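PDB 3WX5: cellulase from Uncultured bacterium, which catalyses the hydrolysis of internal beta-1,4-glucosidic bonds in cellulose, as a glycoside hydrolase family 12 endoglucanase. Local coordinates for residues A[17-23]-A[50-56]; A[33-37]-A[236-240]; A[98-104]-A[198-202]; A[106-110]-A[220-224]. All blocks are in the same frame, centred on the assembly; numbering follows the deposited sequence.

Contact 1: A[17-23]-A[50-56]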
loop_
_atom_site.group_PDB
_atom_site.type_symbol
_atom_site.label_atom_id
_atom_site.label_comp_id
_atom_site.label_asym_id
_atom_site.label_seq_id
_atom_site.Cartn_x
_atom_site.Cartn_y
_atom_site.Cartn_z
ATOM N N GLU A 17 -11.046 18.204 12.087
ATOM C CA GLU A 17 -10.363 17.227 12.926
ATOM C C GLU A 17 -8.957 17.724 13.286
ATOM O O GLU A 17 -8.350 18.480 12.518
ATOM C CB GLU A 17 -10.305 15.852 12.240
ATOM C CG GLU A 17 -9.338 15.758 11.053
ATOM C CD GLU A 17 -9.254 14.341 10.476
ATOM O OE1 GLU A 17 -9.067 13.371 11.250
ATOM O OE2 GLU A 17 -9.431 14.194 9.255
ATOM N N PRO A 18 -8.442 17.310 14.459
ATOM C CA PRO A 18 -7.041 17.555 14.855
ATOM C C PRO A 18 -6.089 16.949 13.829
ATOM O O PRO A 18 -6.395 15.892 13.253
ATOM C CB PRO A 18 -6.900 16.778 16.171
ATOM C CG PRO A 18 -8.297 16.507 16.620
ATOM C CD PRO A 18 -9.120 16.393 15.385
ATOM N N THR A 19 -4.962 17.609 13.589
ATOM C CA THR A 19 -3.980 17.113 12.640
ATOM C C THR A 19 -2.612 17.169 13.298
ATOM O O THR A 19 -2.431 17.877 14.292
ATOM C CB THR A 19 -3.974 17.951 11.329
ATOM O OG1 THR A 19 -3.632 19.309 11.634
ATOM C CG2 THR A 19 -5.345 17.939 10.657
ATOM N N ALA A 20 -1.678 16.371 12.783
ATOM C CA ALA A 20 -0.251 16.488 13.093
ATOM C C ALA A 20 0.577 16.522 11.809
ATOM O O ALA A 20 0.212 15.885 10.820
ATOM C CB ALA A 20 0.191 15.330 13.973
ATOM N N THR A 21 1.678 17.278 11.825
ATOM C CA THR A 21 2.534 17.395 10.640
ATOM C C THR A 21 3.799 16.617 10.905
ATOM O O THR A 21 4.567 16.965 11.801
ATOM C CB THR A 21 2.897 18.873 10.314
ATOM O OG1 THR A 21 1.696 19.613 10.048
ATOM C CG2 THR A 21 3.797 18.936 9.056
ATOM N N VAL A 22 3.965 15.502 10.199
ATOM C CA VAL A 22 5.005 14.521 10.536
ATOM C C VAL A 22 6.070 14.564 9.452
ATOM O O VAL A 22 5.749 14.337 8.273
ATOM C CB VAL A 22 4.404 13.086 10.574
ATOM C CG1 VAL A 22 5.493 12.021 10.662
ATOM C CG2 VAL A 22 3.378 12.947 11.733
ATOM N N CYS A 23 7.325 14.832 9.842
ATOM C CA CYS A 23 8.421 14.998 8.875
ATOM C C CYS A 23 9.582 14.025 9.074
ATOM O O CYS A 23 10.488 13.960 8.226
ATOM C CB CYS A 23 8.966 16.442 8.864
ATOM S SG CYS A 23 7.741 17.751 8.548
ATOM N N CYS A 50 7.217 15.893 4.341
ATOM C CA CYS A 50 6.266 16.036 5.440
ATOM C C CYS A 50 4.873 15.636 4.998
ATOM O O CYS A 50 4.482 15.889 3.869
ATOM C CB CYS A 50 6.211 17.485 5.938
ATOM S SG CYS A 50 7.831 18.081 6.524
ATOM N N ILE A 51 4.119 15.021 5.906
ATOM C CA ILE A 51 2.687 14.818 5.675
ATOM C C ILE A 51 1.868 15.439 6.801
ATOM O O ILE A 51 2.225 15.314 7.984
ATOM C CB ILE A 51 2.330 13.308 5.538
ATOM C CG1 ILE A 51 2.842 12.494 6.737
ATOM C CG2 ILE A 51 2.936 12.762 4.221
ATOM C CD1 ILE A 51 2.516 10.963 6.656
ATOM N N GLU A 52 0.724 16.006 6.438
ATOM C CA GLU A 52 -0.216 16.504 7.426
ATOM C C GLU A 52 -1.336 15.486 7.600
ATOM O O GLU A 52 -2.012 15.134 6.629
ATOM C CB GLU A 52 -0.770 17.862 6.981
ATOM C CG GLU A 52 -1.863 18.406 7.890
ATOM C CD GLU A 52 -2.332 19.791 7.445
ATOM O OE1 GLU A 52 -1.641 20.765 7.779
ATOM O OE2 GLU A 52 -3.295 19.892 6.647
ATOM N N ILE A 53 -1.453 14.947 8.814
ATOM C CA ILE A 53 -2.294 13.766 9.097
ATOM C C ILE A 53 -3.506 14.121 9.958
ATOM O O ILE A 53 -3.359 14.612 11.091
ATOM C CB ILE A 53 -1.521 12.669 9.872
ATOM C CG1 ILE A 53 -0.177 12.369 9.211
ATOM C CG2 ILE A 53 -2.348 11.367 9.917
ATOM C CD1 ILE A 53 0.694 11.442 10.033
ATOM N N GLY A 54 -4.686 13.762 9.473
ATOM C CA GLY A 54 -5.911 13.896 10.259
ATOM C C GLY A 54 -5.975 12.759 11.263
ATOM O O GLY A 54 -5.945 11.589 10.892
ATOM N N LEU A 55 -5.967 13.089 12.549
ATOM C CA LEU A 55 -5.870 12.047 13.573
ATOM C C LEU A 55 -7.117 11.164 13.723
ATOM O O LEU A 55 -7.024 10.047 14.234
ATOM C CB LEU A 55 -5.466 12.652 14.927
ATOM C CG LEU A 55 -4.085 13.303 14.920
ATOM C CD1 LEU A 55 -3.781 14.006 16.257
ATOM C CD2 LEU A 55 -2.996 12.310 14.526
ATOM N N GLU A 56 -8.276 11.656 13.290
ATOM C CA GLU A 56 -9.510 10.877 13.392
ATOM C C GLU A 56 -9.739 9.995 12.161
ATOM O O GLU A 56 -10.141 8.849 12.294
ATOM C CB GLU A 56 -10.709 11.808 13.633
ATOM C CG GLU A 56 -10.732 12.381 15.067
ATOM C CD GLU A 56 -11.652 13.601 15.225
ATOM O OE1 GLU A 56 -12.454 13.882 14.308
ATOM O OE2 GLU A 56 -11.613 14.241 16.301
#
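Ala20 and Ile53 form a hydrogen-bonded antiparallel pair, with Ile53 N 2.8 Å from Ala20 O, and Val22 and Ile51 form the next, with Val22 N 2.8 Å from Ile51 O. The nearly straight bond from Leu55 N to Pro18 O (2.9 Å, 172°) carries the pairing past the strand ends. One side chain joins in: Glu17 OE1 accepts Glu56 N at 2.8 Å, met nearly along its C-O bond, while Glu17 OE2 is held by Thr57 OG1. The Glu17 carboxylate thus lies against Gly54, its CD 3.4 Å from Gly54 CA.

The apolar contacts lie on the face of Val22, Ile51 and Ile53, which is turned toward strands 28-31 and 36-39. Val22 CG2 stands anti to the carbonyl carbon, on the backbone N side, and there meets Ile53 CD1 at 3.5 Å. Thr19, Thr21 and Glu52 occupy the other, more exposed face.

A covalent link closes the far end, where the disulfide Cys23-Cys50 (SG to SG 2.1 Å, chi3 113°) ties the strands together. Strand 19-22 is the outermost strand of the six-stranded antiparallel sheet, paired with strand 49-54 and linked to it by this disulfide, in the beta-sandwich of family 12.

Contact 2: A[33-37]-A[236-240]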
loop_
_atom_site.group_PDB
_atom_site.type_symbol
_atom_site.label_atom_id
_atom_site.label_comp_id
_atom_site.label_asym_id
_atom_site.label_seq_id
_atom_site.Cartn_x
_atom_site.Cartn_y
_atom_site.Cartn_z
ATOM N N GLY A 33 -8.686 6.131 16.359
ATOM C CA GLY A 33 -8.741 5.422 17.637
ATOM C C GLY A 33 -7.838 4.203 17.660
ATOM O O GLY A 33 -7.988 3.330 18.514
ATOM N N GLY A 34 -6.854 4.163 16.765
ATOM C CA GLY A 34 -5.903 3.058 16.761
ATOM C C GLY A 34 -6.203 2.005 15.715
ATOM O O GLY A 34 -5.464 1.030 15.596
ATOM N N ARG A 35 -7.277 2.187 14.950
ATOM C CA ARG A 35 -7.638 1.160 13.986
ATOM C C ARG A 35 -6.643 1.131 12.808
ATOM O O ARG A 35 -6.404 0.081 12.223
ATOM C CB ARG A 35 -9.071 1.326 13.482
ATOM C CG ARG A 35 -9.388 0.341 12.356
ATOM C CD ARG A 35 -10.869 0.092 12.176
ATOM N NE ARG A 35 -11.087 -0.781 11.022
ATOM C CZ ARG A 35 -11.024 -2.111 11.054
ATOM N NH1 ARG A 35 -10.781 -2.756 12.189
ATOM N NH2 ARG A 35 -11.239 -2.806 9.951
ATOM N N TYR A 36 -6.121 2.298 12.433
ATOM C CA TYR A 36 -5.131 2.397 11.357
ATOM C C TYR A 36 -3.902 3.145 11.861
ATOM O O TYR A 36 -3.922 3.726 12.943
ATOM C CB TYR A 36 -5.705 3.102 10.103
ATOM C CG TYR A 36 -6.989 2.504 9.592
ATOM C CD1 TYR A 36 -7.039 1.189 9.122
ATOM C CD2 TYR A 36 -8.172 3.234 9.619
ATOM C CE1 TYR A 36 -8.254 0.615 8.750
ATOM C CE2 TYR A 36 -9.377 2.677 9.201
ATOM C CZ TYR A 36 -9.406 1.373 8.802
ATOM O OH TYR A 36 -10.600 0.810 8.427
ATOM N N ARG A 37 -2.830 3.099 11.084
ATOM C CA ARG A 37 -1.609 3.830 11.389
ATOM C C ARG A 37 -1.162 4.515 10.120
ATOM O O ARG A 37 -1.191 3.893 9.061
ATOM C CB ARG A 37 -0.539 2.832 11.777
ATOM C CG ARG A 37 0.651 3.437 12.477
ATOM C CD ARG A 37 1.067 2.508 13.612
ATOM N NE ARG A 37 2.499 2.578 13.796
ATOM C CZ ARG A 37 3.096 3.439 14.599
ATOM N NH1 ARG A 37 2.366 4.276 15.330
ATOM N NH2 ARG A 37 4.420 3.453 14.679
ATOM N N ASP A 236 -10.427 8.969 3.256
ATOM C CA ASP A 236 -11.580 8.064 3.310
ATOM C C ASP A 236 -11.152 6.589 3.296
ATOM O O ASP A 236 -11.851 5.744 2.724
ATOM C CB ASP A 236 -12.515 8.296 2.098
ATOM C CG ASP A 236 -13.047 9.735 1.997
ATOM O OD1 ASP A 236 -13.216 10.423 3.031
ATOM O OD2 ASP A 236 -13.348 10.145 0.851
ATOM N N PHE A 237 -10.003 6.277 3.877
ATOM C CA PHE A 237 -9.502 4.888 3.888
ATOM C C PHE A 237 -10.347 4.013 4.824
ATOM O O PHE A 237 -10.671 4.421 5.953
ATOM C CB PHE A 237 -8.042 4.868 4.345
ATOM C CG PHE A 237 -7.416 3.498 4.358
ATOM C CD1 PHE A 237 -7.144 2.821 3.168
ATOM C CD2 PHE A 237 -6.997 2.928 5.554
ATOM C CE1 PHE A 237 -6.455 1.602 3.187
ATOM C CE2 PHE A 237 -6.278 1.720 5.579
ATOM C CZ PHE A 237 -6.014 1.056 4.393
ATOM N N SER A 238 -10.678 2.811 4.364
ATOM C CA SER A 238 -11.331 1.821 5.193
ATOM C C SER A 238 -10.865 0.453 4.733
ATOM O O SER A 238 -10.595 0.236 3.563
ATOM C CB SER A 238 -12.853 1.921 4.998
ATOM O OG SER A 238 -13.512 0.968 5.791
ATOM N N VAL A 239 -10.690 -0.458 5.673
ATOM C CA VAL A 239 -10.466 -1.857 5.313
ATOM C C VAL A 239 -11.435 -2.713 6.084
ATOM O O VAL A 239 -11.677 -2.440 7.260
ATOM C CB VAL A 239 -9.049 -2.307 5.671
ATOM C CG1 VAL A 239 -8.922 -3.816 5.402
ATOM C CG2 VAL A 239 -8.022 -1.511 4.849
ATOM N N THR A 240 -12.050 -3.692 5.413
ATOM C CA THR A 240 -12.931 -4.634 6.115
ATOM C C THR A 240 -12.478 -6.069 5.872
ATOM O O THR A 240 -12.447 -6.545 4.729
ATOM C CB THR A 240 -14.416 -4.494 5.690
ATOM O OG1 THR A 240 -14.860 -3.151 5.923
ATOM C CG2 THR A 240 -15.299 -5.450 6.544
HETATM O O HOH W 1 -12.758 2.042 8.966
#
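The ring of Tyr36 lies between segments 33-37 and 236-240 and is clasped on both faces. Over one lies CG of Arg35, 3.7 Å above the ring plane; against the other, Phe237 turns its edge in a T-shaped pair, the centroids 5.0 Å apart and the planes at 68°. The closest carbons there are Tyr36 CD1 and Phe237 CE2, at 3.7 Å. Phe237 reaches this place because its CG stands anti to the backbone N (chi1 -178°), carrying the ring in toward the tyrosine. Val239 adds a looser apolar touch near Tyr36 CE1, and Leu81 and Ile79 also pack on this cluster.

The two strands lie in different sheets, 36-39 in the large mixed sheet and 233-243 in the six-stranded one, so Tyr36 bridges the layers of the family 12 beta-sandwich. A classic beta bulge, in which Arg35 and Tyr36 both face Val31, puts the two side chains next to each other.

Toward the partly exposed Arg35 and Ser238 the contact becomes polar. Tyr36 OH accepts Val239 N at 3.0 Å and Arg35 NE at 3.1 Å. The extended arginine reaches past the phenol, and its NH2 donates to Val239 O (2.8 Å) with that oxygen in the guanidinium plane. The loose link is a water at the ring edge, bonded to Tyr36 OH and only weakly to Ser238 OG, whose side chain starts away from segment 33-37.

Contact 3: A[98-104]-A[198-202]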
loop_
_atom_site.group_PDB
_atom_site.type_symbol
_atom_site.label_atom_id
_atom_site.label_comp_id
_atom_site.label_asym_id
_atom_site.label_seq_id
_atom_site.Cartn_x
_atom_site.Cartn_y
_atom_site.Cartn_z
ATOM N N VAL A 98 -3.553 -16.768 4.452
ATOM C CA VAL A 98 -4.309 -16.530 3.228
ATOM C C VAL A 98 -5.461 -17.506 3.041
ATOM O O VAL A 98 -6.583 -17.100 2.719
ATOM C CB VAL A 98 -3.398 -16.518 1.997
ATOM C CG1 VAL A 98 -4.221 -16.599 0.692
ATOM C CG2 VAL A 98 -2.501 -15.285 2.029
ATOM N N GLU A 99 -5.231 -18.781 3.366
ATOM C CA GLU A 99 -6.294 -19.785 3.166
ATOM C C GLU A 99 -7.443 -19.585 4.197
ATOM O O GLU A 99 -8.541 -20.119 4.027
ATOM C CB GLU A 99 -5.694 -21.196 3.285
ATOM C CG GLU A 99 -5.100 -21.459 4.664
ATOM C CD GLU A 99 -4.448 -22.846 4.817
ATOM O OE1 GLU A 99 -4.701 -23.765 3.989
ATOM O OE2 GLU A 99 -3.704 -23.020 5.803
ATOM N N ALA A 100 -7.164 -18.815 5.247
ATOM C CA ALA A 100 -8.101 -18.560 6.342
ATOM C C ALA A 100 -8.795 -17.185 6.204
ATOM O O ALA A 100 -9.546 -16.764 7.075
ATOM C CB ALA A 100 -7.379 -18.659 7.671
ATOM N N ILE A 101 -8.575 -16.500 5.087
ATOM C CA ILE A 101 -9.321 -15.265 4.816
ATOM C C ILE A 101 -10.621 -15.607 4.079
ATOM O O ILE A 101 -10.566 -16.288 3.054
ATOM C CB ILE A 101 -8.510 -14.304 3.925
ATOM C CG1 ILE A 101 -7.186 -13.917 4.613
ATOM C CG2 ILE A 101 -9.346 -13.060 3.551
ATOM C CD1 ILE A 101 -6.242 -13.097 3.700
ATOM N N SER A 102 -11.767 -15.124 4.566
ATOM C CA SER A 102 -13.025 -15.269 3.798
ATOM C C SER A 102 -13.279 -14.097 2.862
ATOM O O SER A 102 -13.566 -14.301 1.690
ATOM C CB SER A 102 -14.258 -15.488 4.680
ATOM O OG SER A 102 -14.444 -14.404 5.569
ATOM N N ARG A 103 -13.142 -12.877 3.377
ATOM C CA ARG A 103 -13.395 -11.664 2.583
ATOM C C ARG A 103 -12.410 -10.562 2.961
ATOM O O ARG A 103 -12.081 -10.385 4.137
ATOM C CB ARG A 103 -14.818 -11.139 2.809
ATOM C CG ARG A 103 -15.912 -11.970 2.118
ATOM C CD ARG A 103 -17.338 -11.478 2.506
ATOM N NE ARG A 103 -17.808 -12.046 3.782
ATOM C CZ ARG A 103 -18.970 -11.756 4.376
ATOM N NH1 ARG A 103 -19.806 -10.877 3.836
ATOM N NH2 ARG A 103 -19.291 -12.333 5.532
ATOM N N LEU A 104 -12.126 -9.694 1.997
ATOM C CA LEU A 104 -11.283 -8.543 2.267
ATOM C C LEU A 104 -11.572 -7.444 1.276
ATOM O O LEU A 104 -11.402 -7.627 0.071
ATOM C CB LEU A 104 -9.815 -8.943 2.193
ATOM C CG LEU A 104 -8.851 -7.787 2.476
ATOM C CD1 LEU A 104 -9.056 -7.208 3.918
ATOM C CD2 LEU A 104 -7.372 -8.244 2.252
ATOM N N LYS A 198 -9.380 -9.499 -1.898
ATOM C CA LYS A 198 -9.198 -10.962 -1.909
ATOM C C LYS A 198 -9.103 -11.470 -3.358
ATOM O O LYS A 198 -8.398 -12.428 -3.638
ATOM C CB LYS A 198 -10.380 -11.642 -1.195
ATOM C CG LYS A 198 -10.252 -13.159 -0.970
ATOM C CD LYS A 198 -9.033 -13.491 -0.121
ATOM C CE LYS A 198 -8.860 -14.998 0.176
ATOM N NZ LYS A 198 -9.821 -15.946 -0.488
ATOM N N ALA A 199 -9.783 -10.795 -4.279
ATOM C CA ALA A 199 -9.716 -11.230 -5.700
ATOM C C ALA A 199 -8.262 -11.214 -6.167
ATOM O O ALA A 199 -7.807 -12.149 -6.851
ATOM C CB ALA A 199 -10.576 -10.343 -6.592
ATOM N N PHE A 200 -7.520 -10.158 -5.812
ATOM C CA PHE A 200 -6.102 -10.078 -6.202
ATOM C C PHE A 200 -5.264 -11.137 -5.528
ATOM O O PHE A 200 -4.390 -11.743 -6.145
ATOM C CB PHE A 200 -5.530 -8.675 -5.899
ATOM C CG PHE A 200 -6.257 -7.571 -6.601
ATOM C CD1 PHE A 200 -7.393 -7.005 -6.035
ATOM C CD2 PHE A 200 -5.929 -7.236 -7.926
ATOM C CE1 PHE A 200 -8.152 -6.050 -6.697
ATOM C CE2 PHE A 200 -6.630 -6.222 -8.573
ATOM C CZ PHE A 200 -7.757 -5.630 -7.959
ATOM N N ILE A 201 -5.461 -11.290 -4.222
ATOM C CA ILE A 201 -4.816 -12.344 -3.509
ATOM C C ILE A 201 -5.017 -13.719 -4.139
ATOM O O ILE A 201 -4.044 -14.442 -4.378
ATOM C CB ILE A 201 -5.265 -12.376 -2.027
ATOM C CG1 ILE A 201 -4.913 -11.033 -1.372
ATOM C CG2 ILE A 201 -4.586 -13.535 -1.338
ATOM C CD1 ILE A 201 -5.325 -10.912 0.153
ATOM N N ASP A 202 -6.263 -14.055 -4.482
ATOM C CA ASP A 202 -6.565 -15.377 -5.032
ATOM C C ASP A 202 -5.953 -15.536 -6.424
ATOM O O ASP A 202 -5.554 -16.633 -6.795
ATOM C CB ASP A 202 -8.091 -15.616 -5.102
ATOM C CG ASP A 202 -8.708 -15.941 -3.734
ATOM O OD1 ASP A 202 -7.956 -16.034 -2.736
ATOM O OD2 ASP A 202 -9.957 -16.009 -3.644
HETATM O O HOH W 2 -8.722 -18.043 1.264
#
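Lys198 passes its aliphatic chain obliquely across Ile101, with CD 3.7 Å from Ile101 CG2 and CE passing the carbonyl oxygen of the same residue. Ile201 supplies the apolar half of the contact. Its two branches diverge: CG2, anti to the backbone N, meets Val98 CG1 at 3.7 Å, while CD1 at the end of the other branch meets Leu104 CD2 at 4.0 Å, the isoleucine and leucine side chains crossing at about a right angle. At the start of the segment, Lys198 N makes a weak bond to Leu104 O, long at 3.4 Å.

Around this first shell, the ammonium group is fixed from two directions. Lys198 NZ forms a salt bridge to Asp202 OD1 (2.9 Å), one helical turn away, using the syn lone pair of that oxygen. It also donates to a water (2.9 Å) that in turn donates hydrogen bonds to Val98 O and Ile101 O, tying the lysine indirectly to that backbone. Bends at chi2 (60°) and chi4 (5°) shape the chain that reaches these partners.

Further out, a classic beta bulge at Ser102 and Arg103 faces Thr242 of strand 233-243, and Ser102 OG is bonded to Thr242 O. Helix 197-206 is packed against the beginning of strand 101-111, with Leu124 and Phe126 of strand 117-127 beside Ile201 and Leu216 of strand 215-225 beside Ile101 and Leu104.

Contact 4: A[106-110]-A[220-224]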
loop_
_atom_site.group_PDB
_atom_site.type_symbol
_atom_site.label_atom_id
_atom_site.label_comp_id
_atom_site.label_asym_id
_atom_site.label_seq_id
_atom_site.Cartn_x
_atom_site.Cartn_y
_atom_site.Cartn_z
ATOM N N SER A 106 -11.802 -2.867 0.622
ATOM C CA SER A 106 -11.308 -1.583 1.069
ATOM C C SER A 106 -11.878 -0.425 0.256
ATOM O O SER A 106 -12.227 -0.596 -0.908
ATOM C CB SER A 106 -9.788 -1.635 1.034
ATOM O OG SER A 106 -9.223 -0.401 1.407
ATOM N N ASN A 107 -12.113 0.701 0.931
ATOM C CA ASN A 107 -12.339 1.991 0.288
ATOM C C ASN A 107 -11.108 2.898 0.342
ATOM O O ASN A 107 -10.381 2.903 1.337
ATOM C CB ASN A 107 -13.503 2.745 0.963
ATOM C CG ASN A 107 -14.756 1.912 1.105
ATOM O OD1 ASN A 107 -14.955 0.923 0.410
ATOM N ND2 ASN A 107 -15.619 2.320 2.037
ATOM N N TRP A 108 -10.959 3.771 -0.658
ATOM C CA TRP A 108 -9.901 4.781 -0.625
ATOM C C TRP A 108 -10.227 5.858 -1.648
ATOM O O TRP A 108 -10.775 5.565 -2.705
ATOM C CB TRP A 108 -8.538 4.156 -0.973
ATOM C CG TRP A 108 -7.355 5.088 -0.727
ATOM C CD1 TRP A 108 -7.120 5.862 0.394
ATOM C CD2 TRP A 108 -6.198 5.246 -1.566
ATOM N NE1 TRP A 108 -5.957 6.595 0.222
ATOM C CE2 TRP A 108 -5.367 6.220 -0.962
ATOM C CE3 TRP A 108 -5.802 4.681 -2.789
ATOM C CZ2 TRP A 108 -4.111 6.554 -1.480
ATOM C CZ3 TRP A 108 -4.566 5.052 -3.329
ATOM C CH2 TRP A 108 -3.752 6.002 -2.689
ATOM N N ARG A 109 -9.817 7.091 -1.367
ATOM C CA ARG A 109 -9.928 8.167 -2.348
ATOM C C ARG A 109 -8.591 8.898 -2.391
ATOM O O ARG A 109 -7.997 9.173 -1.357
ATOM C CB ARG A 109 -11.037 9.137 -1.953
ATOM C CG ARG A 109 -11.231 10.284 -2.939
ATOM C CD ARG A 109 -12.525 11.080 -2.641
ATOM N NE ARG A 109 -12.386 11.913 -1.448
ATOM C CZ ARG A 109 -11.765 13.093 -1.437
ATOM N NH1 ARG A 109 -11.217 13.571 -2.546
ATOM N NH2 ARG A 109 -11.662 13.781 -0.315
ATOM N N LEU A 110 -8.103 9.171 -3.589
ATOM C CA LEU A 110 -6.841 9.870 -3.714
ATOM C C LEU A 110 -7.048 11.164 -4.506
ATOM O O LEU A 110 -7.943 11.265 -5.377
ATOM C CB LEU A 110 -5.808 8.966 -4.379
ATOM C CG LEU A 110 -6.175 8.556 -5.821
ATOM C CD1 LEU A 110 -5.258 9.204 -6.834
ATOM C CD2 LEU A 110 -6.213 7.040 -6.010
ATOM N N GLU A 220 -2.038 -1.905 3.220
ATOM C CA GLU A 220 -1.633 -0.498 3.238
ATOM C C GLU A 220 -2.070 0.150 1.947
ATOM O O GLU A 220 -2.207 -0.519 0.925
ATOM C CB GLU A 220 -0.103 -0.369 3.381
ATOM C CG GLU A 220 0.561 -1.520 4.133
ATOM C CD GLU A 220 2.015 -1.237 4.564
ATOM O OE1 GLU A 220 2.648 -0.281 4.056
ATOM O OE2 GLU A 220 2.498 -1.929 5.491
ATOM N N THR A 221 -2.219 1.470 1.955
ATOM C CA THR A 221 -2.226 2.176 0.686
ATOM C C THR A 221 -1.565 3.536 0.849
ATOM O O THR A 221 -1.391 4.008 1.977
ATOM C CB THR A 221 -3.661 2.335 0.150
ATOM O OG1 THR A 221 -3.597 2.745 -1.223
ATOM C CG2 THR A 221 -4.444 3.394 0.993
ATOM N N GLY A 222 -1.121 4.125 -0.255
ATOM C CA GLY A 222 -0.333 5.368 -0.174
ATOM C C GLY A 222 0.229 5.691 -1.528
ATOM O O GLY A 222 -0.317 5.241 -2.537
ATOM N N PHE A 223 1.367 6.387 -1.559
ATOM C CA PHE A 223 1.917 6.866 -2.829
ATOM C C PHE A 223 3.381 6.462 -2.850
ATOM O O PHE A 223 4.145 6.875 -1.973
ATOM C CB PHE A 223 1.818 8.394 -2.898
ATOM C CG PHE A 223 0.407 8.918 -2.703
ATOM C CD1 PHE A 223 -0.491 8.899 -3.763
ATOM C CD2 PHE A 223 -0.036 9.342 -1.444
ATOM C CE1 PHE A 223 -1.800 9.349 -3.601
ATOM C CE2 PHE A 223 -1.371 9.773 -1.258
ATOM C CZ PHE A 223 -2.236 9.795 -2.346
ATOM N N GLU A 224 3.805 5.696 -3.851
ATOM C CA GLU A 224 5.247 5.559 -4.019
ATOM C C GLU A 224 5.763 6.814 -4.708
ATOM O O GLU A 224 5.277 7.197 -5.777
ATOM C CB GLU A 224 5.624 4.301 -4.808
ATOM C CG GLU A 224 5.234 2.988 -4.113
ATOM C CD GLU A 224 5.863 1.769 -4.781
ATOM O OE1 GLU A 224 5.548 1.479 -5.958
ATOM O OE2 GLU A 224 6.722 1.126 -4.148
#
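The indole nitrogen NE1 of Trp108, whose ring lies against Thr221, donates a hydrogen bond to Ser234 OG and so holds the rotation of the flat group. Across the contact itself no hydrogen bond forms. Thr221 instead covers one indole face with both branches: CG2 stands 3.5 Å from the centroid of the five-membered ring and only 5° off its normal, a CH-pi contact, while OG1 lies over the six-membered ring, 3.3 Å from Trp108 CZ3. That hydroxyl has a weak bond to Ala121 O as its polar partner. With chi1 at -167°, Thr221 OG1 is placed opposite its own backbone N, which sets both branches over the same face, one above each ring.

Strand 101-111 belongs to the six-stranded sheet and strand 215-225 to the mixed one, so Trp108 spans the core between the two layers of the beta-sandwich. In this family the second, curved layer typically lines the substrate cleft.

Leu110, from the tryptophan's own strand, lies on the opposite face of the indole, its CB 4.0 Å above the plane. The same CB also approaches the edge of the Phe223 ring, 4.1 Å from CE1. Phe223 meets Trp108 obliquely, with planes at 47° and Phe223 CZ 3.8 Å from Trp108 CZ2. The carbonyl oxygen of Gly222 comes to 3.5 Å from Trp108 CH2, and Ala120, Tyr122 and Leu146 also pack on the indole.

How the contacts relate
Contacts 2 and 4 are buried and span the two sheets of the sandwich, both relying on aromatic rings. They touch each other: Phe237 packs on Thr221, and segments 236-240 and 106-110 are joined by backbone pairing within the six-stranded sheet. Contact 4 is the more central, its centre about 6 Å from the centre of the chain, and has no hydrogen bond across it, whereas contact 2 has a polar side with a bound water. Contact 3 shares strand 101-111 with contact 4 but meets a helix, mixing aliphatic packing with a lysine salt bridge. Contact 1, partly buried and about 32 Å from contact 3 between centres, pairs strands within one sheet through backbone bonds and a disulfide.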